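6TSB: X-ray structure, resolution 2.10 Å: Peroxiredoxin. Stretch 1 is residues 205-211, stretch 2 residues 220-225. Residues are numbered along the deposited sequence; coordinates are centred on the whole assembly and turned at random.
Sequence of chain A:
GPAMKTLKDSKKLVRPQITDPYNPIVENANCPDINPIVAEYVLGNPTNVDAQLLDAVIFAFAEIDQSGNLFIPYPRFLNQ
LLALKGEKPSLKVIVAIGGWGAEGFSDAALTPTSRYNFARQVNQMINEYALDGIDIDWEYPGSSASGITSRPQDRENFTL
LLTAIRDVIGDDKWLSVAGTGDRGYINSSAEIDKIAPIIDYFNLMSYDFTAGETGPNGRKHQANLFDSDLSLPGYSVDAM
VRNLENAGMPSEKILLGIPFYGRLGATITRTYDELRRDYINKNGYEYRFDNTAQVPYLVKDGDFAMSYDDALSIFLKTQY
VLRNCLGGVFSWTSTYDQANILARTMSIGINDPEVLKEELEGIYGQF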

# COMPACT_ATOMS: atom_id res chain seq x y z
N MET A 205 13.50 14.92 18.95
CA MET A 205 12.02 14.93 18.77
C MET A 205 11.70 15.32 17.33
O MET A 205 11.25 16.45 17.06
CB MET A 205 11.36 15.87 19.77
CG MET A 205 11.52 15.30 21.20
SD MET A 205 10.63 16.21 22.48
CE MET A 205 11.20 17.89 22.15
N SER A 206 11.93 14.36 16.44
CA SER A 206 11.86 14.51 14.97
C SER A 206 10.42 14.28 14.56
O SER A 206 10.19 13.33 13.81
CB SER A 206 12.83 13.56 14.31
OG SER A 206 13.10 12.42 15.11
N TYR A 207 9.49 15.09 15.08
CA TYR A 207 8.03 15.01 14.81
C TYR A 207 7.40 16.35 15.18
O TYR A 207 8.13 17.28 15.51
CB TYR A 207 7.37 13.84 15.52
CG TYR A 207 7.75 13.65 16.97
CD1 TYR A 207 7.16 14.42 17.98
CD2 TYR A 207 8.69 12.70 17.34
CE1 TYR A 207 7.51 14.23 19.31
CE2 TYR A 207 9.05 12.52 18.66
CZ TYR A 207 8.47 13.30 19.64
OH TYR A 207 8.86 13.12 20.93
N ASP A 208 6.09 16.46 15.01
CA ASP A 208 5.31 17.70 15.26
C ASP A 208 5.76 18.84 14.35
O ASP A 208 5.45 20.00 14.69
CB ASP A 208 5.41 18.13 16.73
CG ASP A 208 4.47 17.37 17.65
OD1 ASP A 208 3.42 16.91 17.16
OD2 ASP A 208 4.80 17.26 18.85
N PHE A 209 6.38 18.58 13.20
CA PHE A 209 6.81 19.65 12.25
C PHE A 209 5.64 20.61 11.99
O PHE A 209 5.92 21.82 11.83
CB PHE A 209 7.42 19.06 10.97
CG PHE A 209 8.65 18.18 11.16
CD1 PHE A 209 9.38 18.19 12.34
CD2 PHE A 209 9.07 17.33 10.15
CE1 PHE A 209 10.50 17.39 12.49
CE2 PHE A 209 10.18 16.52 10.31
CZ PHE A 209 10.91 16.55 11.48
N THR A 210 4.38 20.14 12.00
CA THR A 210 3.18 20.97 11.64
C THR A 210 2.36 21.43 12.85
O THR A 210 1.30 22.03 12.63
CB THR A 210 2.23 20.22 10.70
OG1 THR A 210 1.94 18.95 11.30
CG2 THR A 210 2.81 20.04 9.31
N ALA A 211 2.84 21.21 14.07
CA ALA A 211 2.19 21.58 15.35
C ALA A 211 1.91 23.09 15.46
O ALA A 211 1.02 23.46 16.25
CB ALA A 211 3.03 21.10 16.50
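Stretch 2 (220-225) KHQANL

Stretch 2 packs on stretch 1 as loop against loop. Neither segment forms regular helix or strand, so no register of paired strands organizes the contact; instead, one residue, Q222, reads the backbone of a type I beta turn running from D208 to A211. The two chains run in opposite senses: K220 begins stretch 2 beside T210, and A223 comes up against Y207 and S206. The nearest CA atoms across the stretches are F209 CA and Q222 CA, 4.3 Å apart. Next come Y207 CA and A223 CA, 4.5 Å apart.

K220 opens the contact in an extended conformation (phi/psi -123/178). The end of its side chain leads away, but K220 O lies 3.6 Å and K220 CB 4.0 Å from T210 CG2. A water bridges the same pair, 2.7 Å from T210 OG1 and 3.1 Å from K220 O, to which it donates, so that T210 CG2 lies against K220 O while T210 OG1 reaches the same oxygen through the water. H221, also extended, likewise sends its side chain elsewhere; its O lies 3.5 Å from T210 CG2 and 3.9 Å from F209 CB.

At Q222 the backbone bends (-92/-25), and here the largest area of any residue in the contact is covered. Its side chain, with chi1 in p, brings OE1 to the backbone of the turn's first residue: D208 N donates to Q222 OE1 at 3.1 Å. The main chain takes the next amide, F209 N donating to Q222 O at 2.8 Å, although that oxygen sits too close to the F209 ring in the model and its position is less sure. Two consecutive amides are thus satisfied by one residue, one through its side chain and one through its carbonyl. D208 itself has positive phi (62/22); its CA-to-CB bond points away from stretch 2, and the hydrogen bond to Q222 OE1 comes from its amide.

A223 makes its contacts through its CB and CA. Its CB lies 3.6 Å from S206 O and 4.2 Å from Y207 CB, while its CA approaches F209 CE2 at 3.7 Å. N224, chi1 in p, has an end that comes nearer to stretch 1, placing OD1 3.4 Å from F209 CD2, near the plane of the ring and at its edge. The contact ends at N224; L225, its CA-to-CB bond pointing away, does not take part.

The pattern a designer can read here is one glutamine accepting hydrogen bonds from two successive amides, D208 N and F209 N, the second less sure.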

# COMPACT_ATOMS: atom_id res chain seq x y z
N LYS A 220 0.62 19.26 5.80
CA LYS A 220 1.93 18.74 5.34
C LYS A 220 2.31 17.60 6.29
O LYS A 220 1.54 17.36 7.24
CB LYS A 220 2.97 19.87 5.34
CG LYS A 220 2.54 21.19 4.71
CD LYS A 220 2.23 21.11 3.22
CE LYS A 220 2.85 22.23 2.41
NZ LYS A 220 4.13 21.80 1.81
N HIS A 221 3.45 16.94 6.04
CA HIS A 221 4.03 15.90 6.93
C HIS A 221 4.56 16.52 8.22
O HIS A 221 5.15 17.64 8.17
CB HIS A 221 5.17 15.12 6.28
CG HIS A 221 4.81 14.56 4.95
ND1 HIS A 221 3.73 13.73 4.79
CD2 HIS A 221 5.39 14.70 3.74
CE1 HIS A 221 3.66 13.37 3.53
NE2 HIS A 221 4.68 13.95 2.86
N GLN A 222 4.38 15.78 9.32
CA GLN A 222 4.81 16.13 10.70
C GLN A 222 6.21 15.55 10.97
O GLN A 222 6.87 16.12 11.85
CB GLN A 222 3.79 15.63 11.73
CG GLN A 222 3.84 14.12 12.02
CD GLN A 222 3.49 13.78 13.45
OE1 GLN A 222 3.82 14.50 14.38
NE2 GLN A 222 2.84 12.64 13.66
N ALA A 223 6.62 14.47 10.28
CA ALA A 223 7.85 13.68 10.56
C ALA A 223 8.51 13.13 9.26
O ALA A 223 9.11 12.01 9.28
CB ALA A 223 7.51 12.56 11.51
N ASN A 224 8.49 13.91 8.18
CA ASN A 224 9.12 13.53 6.89
C ASN A 224 10.59 13.19 7.13
O ASN A 224 11.29 13.98 7.79
CB ASN A 224 8.89 14.60 5.82
CG ASN A 224 9.34 15.99 6.22
OD1 ASN A 224 8.58 16.75 6.86
ND2 ASN A 224 10.53 16.36 5.76
N LEU A 225 11.05 12.02 6.67
CA LEU A 225 12.48 11.66 6.89
C LEU A 225 13.35 12.53 5.96
O LEU A 225 14.35 13.09 6.46
CB LEU A 225 12.68 10.16 6.68
CG LEU A 225 14.11 9.67 6.81
CD1 LEU A 225 14.70 10.00 8.17
CD2 LEU A 225 14.21 8.17 6.54
O HOH W 1 0.06 17.57 9.93